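Local coordinates for protein enoyl-CoA hydratase (Thermus thermophilus, PDB 1WZ8) that probably catalyses the reversible hydration of enoyl-CoA thioesters, as a hexameric member of the crotonase (enoyl-CoA hydratase/isomerase) family, at residues Val146-Leu159 and Tyr225-Glu239. Residues are numbered along the deposited sequence; the frame is centred on the assembly and turned at random.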
ATOM      1  N   VAL A 146      17.459  -8.114 -21.467  1.00 14.18           N
ATOM      2  CA  VAL A 146      17.207  -8.128 -20.027  1.00 12.75           C
ATOM      3  C   VAL A 146      15.927  -7.363 -19.715  1.00 11.83           C
ATOM      4  O   VAL A 146      15.433  -6.600 -20.541  1.00 11.88           O
ATOM      5  CB  VAL A 146      18.381  -7.495 -19.226  1.00 14.37           C
ATOM      6  CG1 VAL A 146      19.644  -8.327 -19.403  1.00 13.18           C
ATOM      7  CG2 VAL A 146      18.622  -6.066 -19.686  1.00 14.20           C
ATOM      8  N   ALA A 147      15.392  -7.578 -18.520  1.00 12.43           N
ATOM      9  CA  ALA A 147      14.165  -6.914 -18.099  1.00 12.03           C
ATOM     10  C   ALA A 147      14.347  -5.404 -17.978  1.00 11.57           C
ATOM     11  O   ALA A 147      15.455  -4.914 -17.744  1.00 12.28           O
ATOM     12  CB  ALA A 147      13.701  -7.492 -16.762  1.00 11.90           C
ATOM     13  N   ALA A 148      13.253  -4.664 -18.144  1.00  9.91           N
ATOM     14  CA  ALA A 148      13.297  -3.210 -18.035  1.00 10.17           C
ATOM     15  C   ALA A 148      13.262  -2.866 -16.553  1.00 10.99           C
ATOM     16  O   ALA A 148      12.219  -2.498 -16.015  1.00 10.40           O
ATOM     17  CB  ALA A 148      12.099  -2.591 -18.745  1.00 10.67           C
ATOM     18  N   GLY A 149      14.407  -2.972 -15.890  1.00 11.17           N
ATOM     19  CA  GLY A 149      14.423  -2.705 -14.464  1.00 11.71           C
ATOM     20  C   GLY A 149      15.170  -1.501 -13.931  1.00 11.57           C
ATOM     21  O   GLY A 149      15.308  -1.376 -12.714  1.00 11.04           O
ATOM     22  N   ASP A 150      15.629  -0.597 -14.792  1.00 12.61           N
ATOM     23  CA  ASP A 150      16.372   0.548 -14.277  1.00 12.50           C
ATOM     24  C   ASP A 150      15.578   1.823 -14.002  1.00 11.41           C
ATOM     25  O   ASP A 150      16.155   2.839 -13.614  1.00 11.72           O
ATOM     26  CB  ASP A 150      17.587   0.859 -15.168  1.00 13.42           C
ATOM     27  CG  ASP A 150      17.210   1.373 -16.541  1.00 15.05           C
ATOM     28  OD1 ASP A 150      16.018   1.623 -16.796  1.00 13.98           O
ATOM     29  OD2 ASP A 150      18.130   1.534 -17.373  1.00 18.23           O
ATOM     30  N   HIS A 151      14.261   1.769 -14.181  1.00 12.52           N
ATOM     31  CA  HIS A 151      13.414   2.930 -13.906  1.00 10.99           C
ATOM     32  C   HIS A 151      11.962   2.739 -14.331  1.00 12.02           C
ATOM     33  O   HIS A 151      11.045   3.217 -13.661  1.00 12.92           O
ATOM     34  CB  HIS A 151      13.946   4.189 -14.614  1.00 10.45           C
ATOM     35  CG  HIS A 151      13.539   4.283 -16.053  1.00 10.30           C
ATOM     36  ND1 HIS A 151      14.168   3.572 -17.053  1.00 13.49           N
ATOM     37  CD2 HIS A 151      12.517   4.942 -16.647  1.00 12.82           C
ATOM     38  CE1 HIS A 151      13.546   3.786 -18.200  1.00 13.10           C
ATOM     39  NE2 HIS A 151      12.540   4.613 -17.981  1.00 10.85           N
ATOM     40  N   ALA A 152      11.762   2.040 -15.443  1.00 11.76           N
ATOM     41  CA  ALA A 152      10.437   1.840 -16.011  1.00 11.55           C
ATOM     42  C   ALA A 152       9.341   1.382 -15.068  1.00 10.89           C
ATOM     43  O   ALA A 152       8.245   1.932 -15.079  1.00 10.34           O
ATOM     44  CB  ALA A 152      10.522   0.889 -17.195  1.00 12.85           C
ATOM     45  N   VAL A 153       9.619   0.374 -14.255  1.00  9.29           N
ATOM     46  CA  VAL A 153       8.586  -0.113 -13.364  1.00 10.41           C
ATOM     47  C   VAL A 153       8.249   0.877 -12.254  1.00 10.81           C
ATOM     48  O   VAL A 153       7.158   0.825 -11.696  1.00 13.03           O
ATOM     49  CB  VAL A 153       8.965  -1.494 -12.802  1.00  8.05           C
ATOM     50  CG1 VAL A 153       7.907  -1.986 -11.824  1.00  7.01           C
ATOM     51  CG2 VAL A 153       9.086  -2.479 -13.964  1.00  9.18           C
ATOM     52  N   LEU A 154       9.163   1.794 -11.945  1.00 11.37           N
ATOM     53  CA  LEU A 154       8.873   2.790 -10.912  1.00 12.62           C
ATOM     54  C   LEU A 154       8.116   3.987 -11.486  1.00 13.01           C
ATOM     55  O   LEU A 154       7.135   4.470 -10.904  1.00 10.46           O
ATOM     56  CB  LEU A 154      10.165   3.316 -10.272  1.00 13.76           C
ATOM     57  CG  LEU A 154       9.940   4.378  -9.185  1.00 14.17           C
ATOM     58  CD1 LEU A 154       9.356   3.703  -7.955  1.00 13.70           C
ATOM     59  CD2 LEU A 154      11.245   5.077  -8.828  1.00 16.13           C
ATOM     60  N   LEU A 155       8.571   4.449 -12.645  1.00 11.77           N
ATOM     61  CA  LEU A 155       8.018   5.642 -13.265  1.00  8.44           C
ATOM     62  C   LEU A 155       6.906   5.563 -14.311  1.00  9.49           C
ATOM     63  O   LEU A 155       5.933   6.312 -14.220  1.00 10.65           O
ATOM     64  CB  LEU A 155       9.180   6.464 -13.847  1.00  8.76           C
ATOM     65  CG  LEU A 155      10.403   6.679 -12.937  1.00  9.30           C
ATOM     66  CD1 LEU A 155      11.487   7.450 -13.686  1.00  7.28           C
ATOM     67  CD2 LEU A 155       9.989   7.428 -11.679  1.00  9.95           C
ATOM     68  N   TRP A 156       7.025   4.673 -15.296  1.00 10.57           N
ATOM     69  CA  TRP A 156       6.027   4.618 -16.371  1.00  9.29           C
ATOM     70  C   TRP A 156       4.534   4.473 -16.058  1.00  9.44           C
ATOM     71  O   TRP A 156       3.716   5.196 -16.627  1.00  8.54           O
ATOM     72  CB  TRP A 156       6.417   3.552 -17.405  1.00 11.47           C
ATOM     73  CG  TRP A 156       7.562   3.967 -18.285  1.00 10.16           C
ATOM     74  CD1 TRP A 156       8.822   4.317 -17.884  1.00 12.32           C
ATOM     75  CD2 TRP A 156       7.558   4.051 -19.717  1.00 10.38           C
ATOM     76  NE1 TRP A 156       9.600   4.613 -18.979  1.00 11.26           N
ATOM     77  CE2 TRP A 156       8.851   4.456 -20.115  1.00 10.72           C
ATOM     78  CE3 TRP A 156       6.588   3.823 -20.700  1.00 10.97           C
ATOM     79  CZ2 TRP A 156       9.199   4.639 -21.459  1.00 11.08           C
ATOM     80  CZ3 TRP A 156       6.936   4.006 -22.039  1.00 12.71           C
ATOM     81  CH2 TRP A 156       8.232   4.410 -22.401  1.00 10.58           C
ATOM     82  N   PRO A 157       4.150   3.549 -15.165  1.00  9.13           N
ATOM     83  CA  PRO A 157       2.712   3.434 -14.896  1.00  8.92           C
ATOM     84  C   PRO A 157       2.029   4.735 -14.489  1.00 10.67           C
ATOM     85  O   PRO A 157       0.914   5.022 -14.941  1.00  9.90           O
ATOM     86  CB  PRO A 157       2.650   2.377 -13.795  1.00  9.22           C
ATOM     87  CG  PRO A 157       3.823   1.492 -14.131  1.00  7.75           C
ATOM     88  CD  PRO A 157       4.904   2.514 -14.435  1.00  8.64           C
ATOM     89  N   LEU A 158       2.686   5.512 -13.630  1.00  9.72           N
ATOM     90  CA  LEU A 158       2.115   6.773 -13.163  1.00 10.64           C
ATOM     91  C   LEU A 158       2.346   7.931 -14.123  1.00 11.33           C
ATOM     92  O   LEU A 158       1.947   9.061 -13.847  1.00 11.21           O
ATOM     93  CB  LEU A 158       2.662   7.141 -11.782  1.00 11.42           C
ATOM     94  CG  LEU A 158       2.111   6.360 -10.589  1.00 12.88           C
ATOM     95  CD1 LEU A 158       2.738   6.888  -9.302  1.00 13.31           C
ATOM     96  CD2 LEU A 158       0.592   6.494 -10.537  1.00 16.45           C
ATOM     97  N   LEU A 159       2.989   7.650 -15.251  1.00  7.29           N
ATOM     98  CA  LEU A 159       3.238   8.686 -16.245  1.00  9.83           C
ATOM     99  C   LEU A 159       2.316   8.528 -17.448  1.00  9.63           C
ATOM    100  O   LEU A 159       1.633   9.478 -17.843  1.00 13.64           O
ATOM    101  CB  LEU A 159       4.698   8.649 -16.721  1.00  8.10           C
ATOM    102  CG  LEU A 159       5.780   9.145 -15.754  1.00 10.76           C
ATOM    103  CD1 LEU A 159       7.143   8.969 -16.397  1.00  9.06           C
ATOM    104  CD2 LEU A 159       5.553  10.613 -15.412  1.00  9.53           C
ATOM    105  N   TYR A 225       5.662   7.755  -5.836  1.00  8.44           N
ATOM    106  CA  TYR A 225       6.662   6.849  -6.378  1.00  8.11           C
ATOM    107  C   TYR A 225       7.253   5.983  -5.263  1.00  9.04           C
ATOM    108  O   TYR A 225       7.437   4.784  -5.436  1.00  8.64           O
ATOM    109  CB  TYR A 225       7.798   7.625  -7.048  1.00  8.09           C
ATOM    110  CG  TYR A 225       7.451   8.266  -8.372  1.00 10.54           C
ATOM    111  CD1 TYR A 225       6.805   7.542  -9.374  1.00 11.21           C
ATOM    112  CD2 TYR A 225       7.830   9.584  -8.650  1.00 11.82           C
ATOM    113  CE1 TYR A 225       6.551   8.107 -10.621  1.00 11.23           C
ATOM    114  CE2 TYR A 225       7.582  10.157  -9.892  1.00 13.38           C
ATOM    115  CZ  TYR A 225       6.946   9.413 -10.872  1.00 13.38           C
ATOM    116  OH  TYR A 225       6.734   9.962 -12.112  1.00 13.91           O
ATOM    117  N   ARG A 226       7.541   6.598  -4.122  1.00  9.19           N
ATOM    118  CA  ARG A 226       8.135   5.876  -3.008  1.00 12.18           C
ATOM    119  C   ARG A 226       7.291   4.691  -2.552  1.00 12.90           C
ATOM    120  O   ARG A 226       7.834   3.680  -2.113  1.00 13.54           O
ATOM    121  CB  ARG A 226       8.393   6.819  -1.829  1.00 12.12           C
ATOM    122  CG  ARG A 226       9.360   7.957  -2.149  1.00 16.17           C
ATOM    123  CD  ARG A 226       9.815   8.682  -0.881  1.00 16.36           C
ATOM    124  NE  ARG A 226      10.628   9.856  -1.188  1.00 17.16           N
ATOM    125  CZ  ARG A 226      10.159  11.098  -1.239  1.00 18.27           C
ATOM    126  NH1 ARG A 226       8.876  11.337  -0.993  1.00 13.34           N
ATOM    127  NH2 ARG A 226      10.969  12.104  -1.548  1.00 18.07           N
ATOM    128  N   SER A 227       5.971   4.809  -2.664  1.00 11.93           N
ATOM    129  CA  SER A 227       5.083   3.724  -2.260  1.00 11.66           C
ATOM    130  C   SER A 227       5.267   2.475  -3.126  1.00 12.59           C
ATOM    131  O   SER A 227       4.837   1.387  -2.753  1.00 12.80           O
ATOM    132  CB  SER A 227       3.622   4.185  -2.329  1.00 11.03           C
ATOM    133  OG  SER A 227       3.350   5.182  -1.362  1.00 11.18           O
ATOM    134  N   PHE A 228       5.915   2.638  -4.278  1.00 11.20           N
ATOM    135  CA  PHE A 228       6.137   1.528  -5.201  1.00 11.35           C
ATOM    136  C   PHE A 228       7.614   1.195  -5.369  1.00 11.55           C
ATOM    137  O   PHE A 228       8.016   0.611  -6.372  1.00  8.83           O
ATOM    138  CB  PHE A 228       5.522   1.857  -6.562  1.00 11.98           C
ATOM    139  CG  PHE A 228       4.019   1.925  -6.540  1.00 12.21           C
ATOM    140  CD1 PHE A 228       3.260   0.775  -6.731  1.00 11.37           C
ATOM    141  CD2 PHE A 228       3.365   3.128  -6.275  1.00 15.07           C
ATOM    142  CE1 PHE A 228       1.873   0.815  -6.669  1.00 14.47           C
ATOM    143  CE2 PHE A 228       1.968   3.178  -6.210  1.00 14.96           C
ATOM    144  CZ  PHE A 228       1.222   2.021  -6.402  1.00 15.11           C
ATOM    145  N   LEU A 229       8.418   1.564  -4.380  1.00 13.13           N
ATOM    146  CA  LEU A 229       9.843   1.287  -4.441  1.00 13.67           C
ATOM    147  C   LEU A 229      10.112  -0.216  -4.508  1.00 11.51           C
ATOM    148  O   LEU A 229      10.987  -0.660  -5.260  1.00  9.05           O
ATOM    149  CB  LEU A 229      10.564   1.897  -3.240  1.00 17.62           C
ATOM    150  CG  LEU A 229      11.741   2.791  -3.626  1.00 22.95           C
ATOM    151  CD1 LEU A 229      12.759   1.973  -4.410  1.00 23.95           C
ATOM    152  CD2 LEU A 229      11.256   3.970  -4.454  1.00 21.19           C
ATOM    153  N   PRO A 230       9.382  -1.024  -3.713  1.00 10.61           N
ATOM    154  CA  PRO A 230       9.639  -2.464  -3.789  1.00 10.53           C
ATOM    155  C   PRO A 230       9.410  -2.969  -5.217  1.00 10.90           C
ATOM    156  O   PRO A 230      10.169  -3.795  -5.728  1.00 10.51           O
ATOM    157  CB  PRO A 230       8.639  -3.041  -2.791  1.00 13.38           C
ATOM    158  CG  PRO A 230       8.566  -1.960  -1.749  1.00 12.08           C
ATOM    159  CD  PRO A 230       8.469  -0.715  -2.595  1.00 11.84           C
ATOM    160  N   HIS A 231       8.356  -2.462  -5.856  1.00  9.03           N
ATOM    161  CA  HIS A 231       8.035  -2.846  -7.227  1.00  8.77           C
ATOM    162  C   HIS A 231       9.223  -2.534  -8.132  1.00  8.90           C
ATOM    163  O   HIS A 231       9.606  -3.337  -8.984  1.00  8.91           O
ATOM    164  CB  HIS A 231       6.821  -2.061  -7.733  1.00  9.96           C
ATOM    165  CG  HIS A 231       5.567  -2.299  -6.948  1.00  9.88           C
ATOM    166  ND1 HIS A 231       5.478  -2.061  -5.594  1.00  9.97           N
ATOM    167  CD2 HIS A 231       4.341  -2.723  -7.337  1.00  9.67           C
ATOM    168  CE1 HIS A 231       4.251  -2.327  -5.180  1.00  9.01           C
ATOM    169  NE2 HIS A 231       3.541  -2.731  -6.219  1.00  9.69           N
ATOM    170  N   PHE A 232       9.797  -1.353  -7.942  1.00  9.41           N
ATOM    171  CA  PHE A 232      10.936  -0.912  -8.739  1.00  9.58           C
ATOM    172  C   PHE A 232      12.173  -1.766  -8.476  1.00  8.38           C
ATOM    173  O   PHE A 232      12.773  -2.306  -9.401  1.00 10.46           O
ATOM    174  CB  PHE A 232      11.240   0.560  -8.439  1.00 10.66           C
ATOM    175  CG  PHE A 232      12.564   1.035  -8.973  1.00 11.05           C
ATOM    176  CD1 PHE A 232      12.939   0.771 -10.286  1.00 11.96           C
ATOM    177  CD2 PHE A 232      13.432   1.757  -8.160  1.00 11.81           C
ATOM    178  CE1 PHE A 232      14.162   1.223 -10.785  1.00 12.78           C
ATOM    179  CE2 PHE A 232      14.659   2.215  -8.651  1.00 15.66           C
ATOM    180  CZ  PHE A 232      15.022   1.944  -9.968  1.00 15.13           C
ATOM    181  N   GLU A 233      12.546  -1.895  -7.211  1.00  8.64           N
ATOM    182  CA  GLU A 233      13.727  -2.676  -6.870  1.00  8.37           C
ATOM    183  C   GLU A 233      13.628  -4.135  -7.290  1.00  8.56           C
ATOM    184  O   GLU A 233      14.635  -4.754  -7.642  1.00 10.55           O
ATOM    185  CB  GLU A 233      14.017  -2.537  -5.378  1.00 10.17           C
ATOM    186  CG  GLU A 233      14.563  -1.154  -5.046  1.00 13.27           C
ATOM    187  CD  GLU A 233      14.697  -0.908  -3.565  1.00 14.83           C
ATOM    188  OE1 GLU A 233      14.800  -1.894  -2.809  1.00 15.66           O
ATOM    189  OE2 GLU A 233      14.712   0.276  -3.164  1.00 18.20           O
ATOM    190  N   LEU A 234      12.422  -4.693  -7.256  1.00  8.79           N
ATOM    191  CA  LEU A 234      12.239  -6.071  -7.686  1.00  9.49           C
ATOM    192  C   LEU A 234      12.530  -6.139  -9.189  1.00  9.94           C
ATOM    193  O   LEU A 234      13.190  -7.065  -9.660  1.00  9.50           O
ATOM    194  CB  LEU A 234      10.805  -6.544  -7.421  1.00 10.61           C
ATOM    195  CG  LEU A 234      10.410  -7.837  -8.150  1.00  9.72           C
ATOM    196  CD1 LEU A 234      11.279  -9.007  -7.672  1.00  9.97           C
ATOM    197  CD2 LEU A 234       8.944  -8.127  -7.908  1.00 12.35           C
ATOM    198  N   SER A 235      12.053  -5.158  -9.946  1.00  9.04           N
ATOM    199  CA  SER A 235      12.301  -5.186 -11.391  1.00  9.56           C
ATOM    200  C   SER A 235      13.792  -5.036 -11.672  1.00  8.13           C
ATOM    201  O   SER A 235      14.318  -5.642 -12.610  1.00 10.84           O
ATOM    202  CB  SER A 235      11.519  -4.077 -12.116  1.00  5.69           C
ATOM    203  OG  SER A 235      12.081  -2.802 -11.871  1.00  6.28           O
ATOM    204  N   LEU A 236      14.471  -4.232 -10.858  1.00  8.27           N
ATOM    205  CA  LEU A 236      15.911  -4.015 -11.020  1.00  9.22           C
ATOM    206  C   LEU A 236      16.652  -5.315 -10.698  1.00  9.35           C
ATOM    207  O   LEU A 236      17.572  -5.719 -11.416  1.00  9.22           O
ATOM    208  CB  LEU A 236      16.384  -2.897 -10.083  1.00 10.92           C
ATOM    209  CG  LEU A 236      17.840  -2.421 -10.167  1.00  9.71           C
ATOM    210  CD1 LEU A 236      18.129  -1.863 -11.551  1.00 11.02           C
ATOM    211  CD2 LEU A 236      18.087  -1.358  -9.098  1.00 11.02           C
ATOM    212  N   ALA A 237      16.236  -5.979  -9.625  1.00  9.41           N
ATOM    213  CA  ALA A 237      16.865  -7.239  -9.227  1.00 10.15           C
ATOM    214  C   ALA A 237      16.655  -8.312 -10.290  1.00 10.25           C
ATOM    215  O   ALA A 237      17.578  -9.072 -10.604  1.00 10.12           O
ATOM    216  CB  ALA A 237      16.300  -7.712  -7.876  1.00 12.26           C
ATOM    217  N   LEU A 238      15.446  -8.388 -10.843  1.00  9.70           N
ATOM    218  CA  LEU A 238      15.167  -9.379 -11.880  1.00  9.56           C
ATOM    219  C   LEU A 238      16.024  -9.092 -13.106  1.00 11.02           C
ATOM    220  O   LEU A 238      16.515 -10.012 -13.754  1.00 10.96           O
ATOM    221  CB  LEU A 238      13.682  -9.375 -12.269  1.00  9.43           C
ATOM    222  CG  LEU A 238      12.741  -9.983 -11.222  1.00  9.35           C
ATOM    223  CD1 LEU A 238      11.298  -9.784 -11.652  1.00  7.48           C
ATOM    224  CD2 LEU A 238      13.055 -11.469 -11.043  1.00 11.52           C
ATOM    225  N   GLU A 239      16.208  -7.814 -13.421  1.00 10.83           N
ATOM    226  CA  GLU A 239      17.038  -7.442 -14.563  1.00 11.26           C
ATOM    227  C   GLU A 239      18.464  -7.924 -14.342  1.00 11.62           C
ATOM    228  O   GLU A 239      19.078  -8.519 -15.229  1.00 11.39           O
ATOM    229  CB  GLU A 239      17.073  -5.924 -14.750  1.00 12.01           C
ATOM    230  CG  GLU A 239      17.932  -5.500 -15.935  1.00 12.83           C
ATOM    231  CD  GLU A 239      18.262  -4.021 -15.943  1.00 15.54           C
ATOM    232  OE1 GLU A 239      17.461  -3.220 -15.427  1.00 13.01           O
ATOM    233  OE2 GLU A 239      19.326  -3.656 -16.489  1.00 15.20           O
TER
HETATM  234  O   HOH W   1      12.254  -0.692 -13.798  1.00 11.84           O
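Leu154 packs on Phe232 where the loop and short helices of 146-159 lie along helix 229-241 and the end of helix 211-226 in the crotonase fold, a buried joint that illustrates how a loop and its short helices are held with few direct polar bonds. Leu154 CB presses on Phe232 CB at 3.5 Å, while its CD1, carried over with CG anti to the backbone N (chi1 179°), comes within 3.3 Å of Tyr225 O. The Phe232 ring extends alongside the loop, its CE1 3.4 Å from His151 N and its edge facing Asp150 C. A serine in place of Phe232 would probably open a gap where the ring sits, leaving Leu154 CD2 and the Gly149 to His151 backbone without the ring they rest on. At one end Tyr225 fits as a knob among Leu154, Leu155, Leu158 and Leu159, with Leu155 CD2 lying over one ring face, 3.7 Å from the centroid. At the other, Gly149 lets the backbones meet closely, its CA 3.5 Å from Ser235 O in a CA-H...O contact. Gly149 N gives Glu239 OE1 a weak, bent hydrogen bond, and Glu239 OE2 binds a pentanediol probably left from crystallisation. In the second shell, the ring of His151 is held by ND1 bonding Asp150 OD1 and by NE2 accepting from Trp156 NE1, while Trp224 of a neighbouring subunit donates to Val153 O. A water joins the segments, donating to Ala148 O and Ser235 OG and accepting from His151 N and Val153 N; the Ser235 hydroxyl in turn donates to a lone pair of Phe232 O, 2.6 Å from its OG.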